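Local coordinates for protein guanylate kinase (Coxiella burnetii, PDB 3TR0) that catalyses the ATP-dependent phosphorylation of GMP to GDP, yielding ADP, and probably serves the recycling of GMP and, indirectly, cGMP, at residues Arg25-Ala30 against Asn179-Ile184; Ile36-Thr41 against Asp54-Asp59; His40-Lys45 against Tyr79-Gly84. All coordinates share one frame; numbering follows the deposited sequence. Where two conformers were deposited one is given.

Contact 1 (Arg25-Ala30 against Asn179-Ile184); sequences RALVKA and NLIHII
L27 of helix 20-30 and I181 of helix 173-187 mark the nearest backbone approach, with their CA atoms 6.9 Å apart, while the axes of the two segments keep 10.2 Å between them and cross at -57°. The CB of L27 points at the opposing helix, and CG, anti to the backbone N (chi1 178°), takes the side chain further that way. There the two methyls part. L27 CD1 lies 3.7 Å from I181 CG1, the two side chains sliding past each other in opposite directions. The same CD1 meets L180 CB at 4.0 Å, where leucine crosses leucine at about a right angle. L27 CD2 faces I184 CD1 tip to tip, but their short spacing is doubtful evidence of tight packing because I184 was deposited in two conformers. One turn on, A30 CB touches I181 CD1 at 3.7 Å. The central parallel sheet lies against the same residues: L27 also rests on L101, and L180 on I122 and I124. With 212 Å² buried and no hydrogen bond across it, this helix-helix contact of the P-loop kinase core is purely apolar, so no directional bond fixes how the helices meet; shape and the exclusion of water probably do.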
loop_
_atom_site.group_PDB
_atom_site.type_symbol
_atom_site.label_atom_id
_atom_site.label_comp_id
_atom_site.label_asym_id
_atom_site.label_seq_id
_atom_site.Cartn_x
_atom_site.Cartn_y
_atom_site.Cartn_z
ATOM N N ARG A 25 11.647 -2.740 15.303
ATOM C CA ARG A 25 11.269 -2.535 16.702
ATOM C C ARG A 25 10.478 -1.245 16.916
ATOM O O ARG A 25 9.554 -1.204 17.732
ATOM C CB ARG A 25 12.495 -2.591 17.613
ATOM C CG ARG A 25 13.043 -3.997 17.767
ATOM C CD ARG A 25 14.293 -4.041 18.628
ATOM N NE ARG A 25 14.744 -5.417 18.828
ATOM C CZ ARG A 25 15.936 -5.753 19.309
ATOM N NH1 ARG A 25 16.813 -4.813 19.634
ATOM N NH2 ARG A 25 16.254 -7.033 19.458
ATOM N N ALA A 26 10.832 -0.198 16.178
ATOM C CA ALA A 26 10.085 1.053 16.236
ATOM C C ALA A 26 8.722 0.898 15.569
ATOM O O ALA A 26 7.732 1.471 16.020
ATOM C CB ALA A 26 10.870 2.172 15.578
ATOM N N LEU A 27 8.679 0.127 14.487
ATOM C CA LEU A 27 7.433 -0.130 13.774
ATOM C C LEU A 27 6.369 -0.725 14.691
ATOM O O LEU A 27 5.214 -0.290 14.685
ATOM C CB LEU A 27 7.681 -1.073 12.597
ATOM C CG LEU A 27 6.454 -1.471 11.773
ATOM C CD1 LEU A 27 5.787 -0.248 11.172
ATOM C CD2 LEU A 27 6.845 -2.449 10.686
ATOM N N VAL A 28 6.752 -1.725 15.476
ATOM C CA VAL A 28 5.783 -2.401 16.337
ATOM C C VAL A 28 5.333 -1.519 17.492
ATOM O O VAL A 28 4.285 -1.758 18.091
ATOM C CB VAL A 28 6.314 -3.742 16.872
ATOM C CG1 VAL A 28 6.644 -4.663 15.718
ATOM C CG2 VAL A 28 7.528 -3.525 17.754
ATOM N N LYS A 29 6.123 -0.496 17.804
ATOM C CA LYS A 29 5.754 0.456 18.845
ATOM C C LYS A 29 4.742 1.468 18.325
ATOM O O LYS A 29 3.933 1.999 19.085
ATOM C CB LYS A 29 6.993 1.177 19.384
ATOM C CG LYS A 29 7.528 0.591 20.676
ATOM C CD LYS A 29 7.531 -0.925 20.619
ATOM C CE LYS A 29 7.777 -1.535 21.988
ATOM N NZ LYS A 29 7.598 -3.014 21.966
ATOM N N ALA A 30 4.786 1.720 17.023
ATOM C CA ALA A 30 3.925 2.719 16.399
ATOM C C ALA A 30 2.574 2.154 15.963
ATOM O O ALA A 30 1.593 2.890 15.856
ATOM C CB ALA A 30 4.636 3.354 15.218
ATOM N N ASN A 179 7.528 5.135 6.394
ATOM C CA ASN A 179 7.266 4.421 5.149
ATOM C C ASN A 179 6.808 2.988 5.389
ATOM O O ASN A 179 5.918 2.488 4.700
ATOM C CB ASN A 179 8.479 4.465 4.224
ATOM C CG ASN A 179 8.638 5.813 3.558
ATOM O OD1 ASN A 179 7.653 6.511 3.314
ATOM N ND2 ASN A 179 9.872 6.192 3.267
ATOM N N LEU A 180 7.412 2.331 6.371
ATOM C CA LEU A 180 6.957 1.006 6.769
ATOM C C LEU A 180 5.501 1.073 7.240
ATOM O O LEU A 180 4.695 0.193 6.935
ATOM C CB LEU A 180 7.868 0.431 7.859
ATOM C CG LEU A 180 9.316 0.191 7.412
ATOM C CD1 LEU A 180 10.222 -0.223 8.578
ATOM C CD2 LEU A 180 9.349 -0.858 6.316
ATOM N N ILE A 181 5.162 2.132 7.965
ATOM C CA ILE A 181 3.793 2.313 8.447
ATOM C C ILE A 181 2.810 2.481 7.286
ATOM O O ILE A 181 1.724 1.911 7.306
ATOM C CB ILE A 181 3.686 3.513 9.411
ATOM C CG1 ILE A 181 4.450 3.218 10.706
ATOM C CG2 ILE A 181 2.227 3.834 9.715
ATOM C CD1 ILE A 181 4.566 4.408 11.627
ATOM N N HIS A 182 3.193 3.254 6.271
ATOM C CA HIS A 182 2.358 3.391 5.078
ATOM C C HIS A 182 2.059 2.026 4.471
ATOM O O HIS A 182 0.925 1.740 4.092
ATOM C CB HIS A 182 3.032 4.271 4.012
ATOM C CG HIS A 182 3.057 5.732 4.348
ATOM N ND1 HIS A 182 2.004 6.377 4.956
ATOM C CD2 HIS A 182 4.012 6.674 4.153
ATOM C CE1 HIS A 182 2.306 7.651 5.124
ATOM N NE2 HIS A 182 3.518 7.859 4.645
ATOM N N ILE A 183 3.089 1.192 4.361
ATOM C CA ILE A 183 2.964 -0.084 3.667
ATOM C C ILE A 183 2.019 -1.038 4.397
ATOM O O ILE A 183 1.156 -1.662 3.781
ATOM C CB ILE A 183 4.339 -0.740 3.440
ATOM C CG1 ILE A 183 5.143 0.073 2.414
ATOM C CG2 ILE A 183 4.177 -2.182 2.975
ATOM C CD1 ILE A 183 6.646 -0.196 2.445
ATOM N N ILE A 184 2.187 -1.157 5.708
ATOM C CA ILE A 184 1.312 -2.018 6.495
ATOM C C ILE A 184 -0.099 -1.444 6.572
ATOM O O ILE A 184 -1.083 -2.175 6.469
ATOM C CB ILE A 184 1.873 -2.255 7.907
ATOM C CG1 ILE A 184 3.118 -3.137 7.819
ATOM C CG2 ILE A 184 0.815 -2.905 8.802
ATOM C CD1 ILE A 184 3.964 -3.146 9.069
#

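Contact 2 (Ile36-Thr41 against Asp54-Asp59). With 5GP (guanosine-5'-monophosphate), chain D.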
loop_
_atom_site.group_PDB
_atom_site.type_symbol
_atom_site.label_atom_id
_atom_site.label_comp_id
_atom_site.label_asym_id
_atom_site.label_seq_id
_atom_site.Cartn_x
_atom_site.Cartn_y
_atom_site.Cartn_z
ATOM N N ILE A 36 6.334 -9.145 16.211
ATOM C CA ILE A 36 7.528 -9.650 15.555
ATOM C C ILE A 36 7.791 -11.096 15.932
ATOM O O ILE A 36 7.859 -11.436 17.114
ATOM C CB ILE A 36 8.775 -8.829 15.943
ATOM C CG1 ILE A 36 8.553 -7.342 15.664
ATOM C CG2 ILE A 36 9.990 -9.336 15.192
ATOM C CD1 ILE A 36 9.633 -6.450 16.248
ATOM N N SER A 37 7.940 -11.952 14.929
ATOM C CA SER A 37 8.340 -13.332 15.182
ATOM C C SER A 37 9.774 -13.375 15.692
ATOM O O SER A 37 10.683 -12.841 15.054
ATOM C CB SER A 37 8.211 -14.174 13.913
ATOM O OG SER A 37 8.717 -15.481 14.113
ATOM N N ILE A 38 9.968 -14.002 16.850
ATOM C CA ILE A 38 11.310 -14.217 17.381
ATOM C C ILE A 38 11.835 -15.543 16.855
ATOM O O ILE A 38 11.270 -16.605 17.137
ATOM C CB ILE A 38 11.321 -14.229 18.920
ATOM C CG1 ILE A 38 10.825 -12.885 19.461
ATOM C CG2 ILE A 38 12.716 -14.539 19.436
ATOM C CD1 ILE A 38 11.486 -11.690 18.805
ATOM N N SER A 39 12.909 -15.473 16.078
ATOM C CA SER A 39 13.462 -16.643 15.405
ATOM C C SER A 39 14.296 -17.529 16.318
ATOM O O SER A 39 14.793 -17.088 17.355
ATOM C CB SER A 39 14.334 -16.208 14.220
ATOM O OG SER A 39 13.564 -15.496 13.258
ATOM N N HIS A 40 14.445 -18.785 15.912
ATOM C CA HIS A 40 15.431 -19.679 16.499
ATOM C C HIS A 40 16.701 -19.590 15.660
ATOM O O HIS A 40 16.634 -19.428 14.440
ATOM C CB HIS A 40 14.911 -21.118 16.514
ATOM C CG HIS A 40 13.867 -21.380 17.556
ATOM N ND1 HIS A 40 12.547 -21.008 17.401
ATOM C CD2 HIS A 40 13.942 -21.994 18.761
ATOM C CE1 HIS A 40 11.860 -21.373 18.468
ATOM N NE2 HIS A 40 12.684 -21.975 19.310
ATOM N N THR A 41 17.856 -19.683 16.309
ATOM C CA THR A 41 19.131 -19.621 15.606
ATOM C C THR A 41 20.217 -20.418 16.325
ATOM O O THR A 41 20.201 -20.547 17.547
ATOM C CB THR A 41 19.617 -18.169 15.441
ATOM O OG1 THR A 41 20.787 -18.145 14.615
ATOM C CG2 THR A 41 19.947 -17.558 16.791
ATOM N N ASP A 54 16.072 -11.242 21.436
ATOM C CA ASP A 54 16.748 -11.162 20.151
ATOM C C ASP A 54 16.478 -12.429 19.347
ATOM O O ASP A 54 16.108 -12.375 18.175
ATOM C CB ASP A 54 18.249 -10.971 20.364
ATOM C CG ASP A 54 18.565 -9.688 21.107
ATOM O OD1 ASP A 54 18.748 -8.648 20.443
ATOM O OD2 ASP A 54 18.617 -9.716 22.354
ATOM N N TYR A 55 16.655 -13.571 20.000
ATOM C CA TYR A 55 16.401 -14.864 19.385
ATOM C C TYR A 55 16.105 -15.868 20.475
ATOM O O TYR A 55 16.312 -15.595 21.659
ATOM C CB TYR A 55 17.639 -15.370 18.642
ATOM C CG TYR A 55 17.960 -14.676 17.336
ATOM C CD1 TYR A 55 17.349 -15.067 16.150
ATOM C CD2 TYR A 55 18.901 -13.661 17.284
ATOM C CE1 TYR A 55 17.653 -14.443 14.948
ATOM C CE2 TYR A 55 19.212 -13.034 16.092
ATOM C CZ TYR A 55 18.585 -13.428 14.928
ATOM O OH TYR A 55 18.895 -12.803 13.744
ATOM N N PHE A 56 15.624 -17.034 20.065
ATOM C CA PHE A 56 15.693 -18.210 20.903
ATOM C C PHE A 56 16.986 -18.895 20.507
ATOM O O PHE A 56 17.080 -19.476 19.426
ATOM C CB PHE A 56 14.506 -19.136 20.646
ATOM C CG PHE A 56 13.184 -18.558 21.063
ATOM C CD1 PHE A 56 12.845 -18.470 22.404
ATOM C CD2 PHE A 56 12.277 -18.116 20.116
ATOM C CE1 PHE A 56 11.629 -17.943 22.791
ATOM C CE2 PHE A 56 11.061 -17.590 20.497
ATOM C CZ PHE A 56 10.735 -17.506 21.838
ATOM N N PHE A 57 17.993 -18.797 21.367
ATOM C CA PHE A 57 19.298 -19.344 21.037
ATOM C C PHE A 57 19.371 -20.823 21.391
ATOM O O PHE A 57 19.163 -21.209 22.540
ATOM C CB PHE A 57 20.401 -18.558 21.745
ATOM C CG PHE A 57 20.446 -17.102 21.370
ATOM C CD1 PHE A 57 21.195 -16.675 20.285
ATOM C CD2 PHE A 57 19.744 -16.161 22.104
ATOM C CE1 PHE A 57 21.245 -15.338 19.945
ATOM C CE2 PHE A 57 19.793 -14.821 21.767
ATOM C CZ PHE A 57 20.545 -14.410 20.689
ATOM N N ILE A 58 19.652 -21.646 20.389
ATOM C CA ILE A 58 19.749 -23.086 20.588
ATOM C C ILE A 58 20.964 -23.639 19.855
ATOM O O ILE A 58 21.635 -22.911 19.125
ATOM C CB ILE A 58 18.483 -23.801 20.092
ATOM C CG1 ILE A 58 18.208 -23.451 18.627
ATOM C CG2 ILE A 58 17.290 -23.414 20.950
ATOM C CD1 ILE A 58 17.052 -24.227 18.027
ATOM N N ASP A 59 21.248 -24.924 20.049
ATOM C CA ASP A 59 22.371 -25.550 19.359
ATOM C C ASP A 59 21.937 -26.268 18.082
ATOM O O ASP A 59 20.742 -26.397 17.807
ATOM C CB ASP A 59 23.147 -26.493 20.290
ATOM C CG ASP A 59 22.265 -27.542 20.947
ATOM O OD1 ASP A 59 21.303 -28.022 20.311
ATOM O OD2 ASP A 59 22.545 -27.899 22.110
HETATM P P 5GP D . 22.183 -12.007 12.724
HETATM O O1P 5GP D . 21.373 -11.591 13.927
HETATM O O2P 5GP D . 23.076 -13.213 12.849
HETATM O O3P 5GP D . 22.982 -10.815 12.250
HETATM O "O5'" 5GP D . 21.213 -12.190 11.476
HETATM C "C5'" 5GP D . 21.664 -12.814 10.286
HETATM C "C4'" 5GP D . 20.613 -12.760 9.211
HETATM O "O4'" 5GP D . 19.834 -13.973 9.237
HETATM C "C3'" 5GP D . 19.572 -11.663 9.364
HETATM O "O3'" 5GP D . 20.026 -10.403 8.901
HETATM C "C2'" 5GP D . 18.380 -12.203 8.581
HETATM O "O2'" 5GP D . 18.512 -11.893 7.202
HETATM C "C1'" 5GP D . 18.541 -13.719 8.746
HETATM N N9 5GP D . 17.559 -14.293 9.682
HETATM C C8 5GP D . 17.365 -14.032 10.982
HETATM N N7 5GP D . 16.359 -14.824 11.433
HETATM C C5 5GP D . 15.934 -15.581 10.394
HETATM C C6 5GP D . 14.957 -16.555 10.224
HETATM O O6 5GP D . 14.222 -16.908 11.179
HETATM N N1 5GP D . 14.803 -17.121 9.020
HETATM C C2 5GP D . 15.566 -16.767 7.976
HETATM N N2 5GP D . 15.400 -17.345 6.763
HETATM N N3 5GP D . 16.517 -15.825 8.110
HETATM C C4 5GP D . 16.709 -15.236 9.307
HETATM O O HOH W 1 14.521 -13.204 15.940
#
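S39 O accepts from the amide of F56 (F56 N to S39 O 2.8 Å), the shortest backbone bond of this parallel ladder. I58 N reaches T41 O at 3.1 Å, and T41 N bonds F56 O at 3.2 Å. Before the first bridge, a water accepts from S39 N and donates to D54 O. Two side chains carry the polarity to GMP: S39 OG donates to O6 of the base at 2.6 Å, and Y55 OH donates to phosphate oxygen O1P at 2.8 Å. Packing follows the alternation of the strands. H40 and F56 share one face, their rings in an offset stack with centroids 4.8 Å apart and planes at 26°, and F56 CB sits above the imidazole. The I38 side chain crosses that of F56 at about a right angle, CG2 3.6 Å from F56 CE2. T41, whose chi1 of -173° puts OG1 anti to the backbone N, where it donates to H82 O, sets CG2 over the Y55 ring, 3.9 Å from its centroid, while Y55 CB covers the centre of a face of F57. In this GMP-binding region, the bonds from S39 and Y55 hold the base and the phosphate, and the ladder and the methyl-covered tyrosine ring are likely to set the spacing of the two donors.

Contact 3 (His40-Lys45 against Tyr79-Gly84); sequences HTTRPK and YERHYG. With 5GP (guanosine-5'-monophosphate), chain D; SO4 (sulfate ion), chain C.
H40 and G84 form an antiparallel hydrogen-bonded pair, with G84 N 2.9 Å from H40 O and H40 N bonded back to G84 O, and T41 with Y83 is the non-hydrogen-bonded pair beside it. Beyond T41 the threonine hydroxyls join the backbone in the pairing. T42 OG1, set between its own backbone N and carbonyl carbon (chi1 61°), accepts from H82 N at 2.8 Å. H82 O is gripped twice, by T42 N and by T41 OG1, the latter at 3.0 Å. T41 OG1 also accepts from R43 N, closing an ST turn, and lies 3.1 Å above the plane of the Y83 ring, toward its rim. The opposite face of that ring carries O4' of GMP over its centre. Y83 OH donates to O2P at 2.6 Å, and R43 NE binds the same oxygen at 3.1 Å. R43 NH2 bonds O1P at 2.9 Å, while NH1 is held by P44 O and a salt bridge to D49, which together fix the guanidinium's rotation; its charge would offset that of the phosphate. At the outer margin P44 CD lies over one face of the R81 guanidinium, 3.5 Å from NE. Strand 40-41 runs between 81-86 and 56-57, with helix 60-69 packing on H40, T42 and H82 and strand 72-78 flanking 81-86 on its far side.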
loop_
_atom_site.group_PDB
_atom_site.type_symbol
_atom_site.label_atom_id
_atom_site.label_comp_id
_atom_site.label_asym_id
_atom_site.label_seq_id
_atom_site.Cartn_x
_atom_site.Cartn_y
_atom_site.Cartn_z
ATOM N N HIS A 40 14.445 -18.785 15.912
ATOM C CA HIS A 40 15.431 -19.679 16.499
ATOM C C HIS A 40 16.701 -19.590 15.660
ATOM O O HIS A 40 16.634 -19.428 14.440
ATOM C CB HIS A 40 14.911 -21.118 16.514
ATOM C CG HIS A 40 13.867 -21.380 17.556
ATOM N ND1 HIS A 40 12.547 -21.008 17.401
ATOM C CD2 HIS A 40 13.942 -21.994 18.761
ATOM C CE1 HIS A 40 11.860 -21.373 18.468
ATOM N NE2 HIS A 40 12.684 -21.975 19.310
ATOM N N THR A 41 17.856 -19.683 16.309
ATOM C CA THR A 41 19.131 -19.621 15.606
ATOM C C THR A 41 20.217 -20.418 16.325
ATOM O O THR A 41 20.201 -20.547 17.547
ATOM C CB THR A 41 19.617 -18.169 15.441
ATOM O OG1 THR A 41 20.787 -18.145 14.615
ATOM C CG2 THR A 41 19.947 -17.558 16.791
ATOM N N THR A 42 21.154 -20.955 15.551
ATOM C CA THR A 42 22.308 -21.643 16.108
ATOM C C THR A 42 23.475 -20.672 16.200
ATOM O O THR A 42 24.530 -21.002 16.741
ATOM C CB THR A 42 22.731 -22.840 15.246
ATOM O OG1 THR A 42 23.088 -22.382 13.937
ATOM C CG2 THR A 42 21.598 -23.848 15.135
ATOM N N ARG A 43 23.282 -19.473 15.659
ATOM C CA ARG A 43 24.300 -18.437 15.735
ATOM C C ARG A 43 24.620 -18.182 17.203
ATOM O O ARG A 43 23.719 -17.984 18.014
ATOM C CB ARG A 43 23.812 -17.158 15.042
ATOM C CG ARG A 43 24.908 -16.132 14.782
ATOM C CD ARG A 43 24.950 -15.087 15.877
ATOM N NE ARG A 43 23.908 -14.084 15.702
ATOM C CZ ARG A 43 23.400 -13.354 16.688
ATOM N NH1 ARG A 43 23.828 -13.530 17.930
ATOM N NH2 ARG A 43 22.462 -12.455 16.432
ATOM N N PRO A 44 25.911 -18.203 17.560
ATOM C CA PRO A 44 26.261 -18.082 18.978
ATOM C C PRO A 44 25.677 -16.823 19.616
ATOM O O PRO A 44 25.690 -15.752 19.008
ATOM C CB PRO A 44 27.795 -18.021 18.960
ATOM C CG PRO A 44 28.151 -17.607 17.567
ATOM C CD PRO A 44 27.098 -18.207 16.691
ATOM N N LYS A 45 25.157 -16.964 20.829
ATOM C CA LYS A 45 24.627 -15.828 21.570
ATOM C C LYS A 45 25.749 -14.838 21.863
ATOM O O LYS A 45 26.779 -15.208 22.420
ATOM C CB LYS A 45 23.981 -16.305 22.871
ATOM C CG LYS A 45 23.253 -15.227 23.647
ATOM C CD LYS A 45 22.559 -15.827 24.858
ATOM C CE LYS A 45 21.934 -14.758 25.730
ATOM N NZ LYS A 45 21.299 -15.359 26.935
ATOM N N TYR A 79 25.721 -17.670 6.567
ATOM C CA TYR A 79 27.066 -17.627 7.127
ATOM C C TYR A 79 27.309 -18.833 8.033
ATOM O O TYR A 79 27.741 -18.693 9.176
ATOM C CB TYR A 79 27.299 -16.317 7.887
ATOM C CG TYR A 79 28.674 -16.205 8.509
ATOM C CD1 TYR A 79 29.803 -16.016 7.721
ATOM C CD2 TYR A 79 28.844 -16.288 9.885
ATOM C CE1 TYR A 79 31.063 -15.916 8.287
ATOM C CE2 TYR A 79 30.096 -16.191 10.459
ATOM C CZ TYR A 79 31.203 -16.004 9.657
ATOM O OH TYR A 79 32.450 -15.905 10.232
ATOM N N GLU A 80 27.007 -20.020 7.512
ATOM C CA GLU A 80 27.272 -21.278 8.208
ATOM C C GLU A 80 26.519 -21.443 9.527
ATOM O O GLU A 80 26.877 -22.290 10.347
ATOM C CB GLU A 80 28.773 -21.463 8.436
ATOM C CG GLU A 80 29.593 -21.470 7.160
ATOM C CD GLU A 80 31.035 -21.852 7.403
ATOM O OE1 GLU A 80 31.273 -22.830 8.144
ATOM O OE2 GLU A 80 31.930 -21.170 6.862
ATOM N N ARG A 81 25.481 -20.640 9.730
ATOM C CA ARG A 81 24.626 -20.782 10.904
ATOM C C ARG A 81 23.181 -20.983 10.463
ATOM O O ARG A 81 22.831 -20.719 9.311
ATOM C CB ARG A 81 24.739 -19.559 11.817
ATOM C CG ARG A 81 26.142 -19.298 12.347
ATOM C CD ARG A 81 26.603 -20.397 13.290
ATOM N NE ARG A 81 27.936 -20.117 13.821
ATOM C CZ ARG A 81 28.573 -20.887 14.696
ATOM N NH1 ARG A 81 28.004 -21.995 15.149
ATOM N NH2 ARG A 81 29.783 -20.546 15.120
ATOM N N HIS A 82 22.346 -21.449 11.381
ATOM C CA HIS A 82 20.969 -21.778 11.051
ATOM C C HIS A 82 19.998 -20.824 11.719
ATOM O O HIS A 82 20.178 -20.451 12.878
ATOM C CB HIS A 82 20.653 -23.223 11.440
ATOM C CG HIS A 82 21.448 -24.235 10.677
ATOM N ND1 HIS A 82 21.215 -24.514 9.348
ATOM C CD2 HIS A 82 22.478 -25.029 11.054
ATOM C CE1 HIS A 82 22.066 -25.439 8.938
ATOM N NE2 HIS A 82 22.843 -25.768 9.955
ATOM N N TYR A 83 18.979 -20.426 10.962
ATOM C CA TYR A 83 17.918 -19.556 11.447
ATOM C C TYR A 83 16.572 -20.077 10.944
ATOM O O TYR A 83 16.462 -20.549 9.811
ATOM C CB TYR A 83 18.102 -18.136 10.904
ATOM C CG TYR A 83 19.435 -17.489 11.204
ATOM C CD1 TYR A 83 19.534 -16.472 12.145
ATOM C CD2 TYR A 83 20.585 -17.869 10.527
ATOM C CE1 TYR A 83 20.743 -15.864 12.414
ATOM C CE2 TYR A 83 21.800 -17.270 10.792
ATOM C CZ TYR A 83 21.873 -16.267 11.735
ATOM O OH TYR A 83 23.078 -15.661 12.003
ATOM N N GLY A 84 15.537 -19.969 11.768
ATOM C CA GLY A 84 14.222 -20.414 11.351
ATOM C C GLY A 84 13.075 -19.742 12.075
ATOM O O GLY A 84 13.240 -19.222 13.177
HETATM P P 5GP D . 22.183 -12.007 12.724
HETATM O O1P 5GP D . 21.373 -11.591 13.927
HETATM O O2P 5GP D . 23.076 -13.213 12.849
HETATM O O3P 5GP D . 22.982 -10.815 12.250
HETATM O "O5'" 5GP D . 21.213 -12.190 11.476
HETATM C "C5'" 5GP D . 21.664 -12.814 10.286
HETATM C "C4'" 5GP D . 20.613 -12.760 9.211
HETATM O "O4'" 5GP D . 19.834 -13.973 9.237
HETATM C "C3'" 5GP D . 19.572 -11.663 9.364
HETATM O "O3'" 5GP D . 20.026 -10.403 8.901
HETATM C "C2'" 5GP D . 18.380 -12.203 8.581
HETATM O "O2'" 5GP D . 18.512 -11.893 7.202
HETATM C "C1'" 5GP D . 18.541 -13.719 8.746
HETATM N N9 5GP D . 17.559 -14.293 9.682
HETATM C C8 5GP D . 17.365 -14.032 10.982
HETATM N N7 5GP D . 16.359 -14.824 11.433
HETATM C C5 5GP D . 15.934 -15.581 10.394
HETATM C C6 5GP D . 14.957 -16.555 10.224
HETATM O O6 5GP D . 14.222 -16.908 11.179
HETATM N N1 5GP D . 14.803 -17.121 9.020
HETATM C C2 5GP D . 15.566 -16.767 7.976
HETATM N N2 5GP D . 15.400 -17.345 6.763
HETATM N N3 5GP D . 16.517 -15.825 8.110
HETATM C C4 5GP D . 16.709 -15.236 9.307
HETATM S S SO4 C . 19.482 -13.311 29.168
HETATM O O1 SO4 C . 18.254 -12.585 29.479
HETATM O O2 SO4 C . 20.403 -12.425 28.460
HETATM O O3 SO4 C . 20.107 -13.758 30.408
HETATM O O4 SO4 C . 19.175 -14.467 28.334
HETATM O O HOH W 2 11.133 -19.088 15.851
#

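From the N terminus, helix 20-30 supplies the first half of contact 1, which closes only when segment 179-184 of helix 173-187 arrives, 149 residues after A30; contacts 2 and 3 both fall within that long span. They start from the same strand, 40-41: contact 2 closes a short loop at 54-59, and contact 3 a longer one at 79-84, so their spans overlap and they share H40 and T41. Together they bring three strands of the mixed sheet side by side at GMP, whereas contact 1 joins helices packed on the parallel sheet. The R25-D54 salt bridge and V28-I36 packing link contacts 1 and 2; contact 3 stays about 9 Å from contact 1 at nearest atoms.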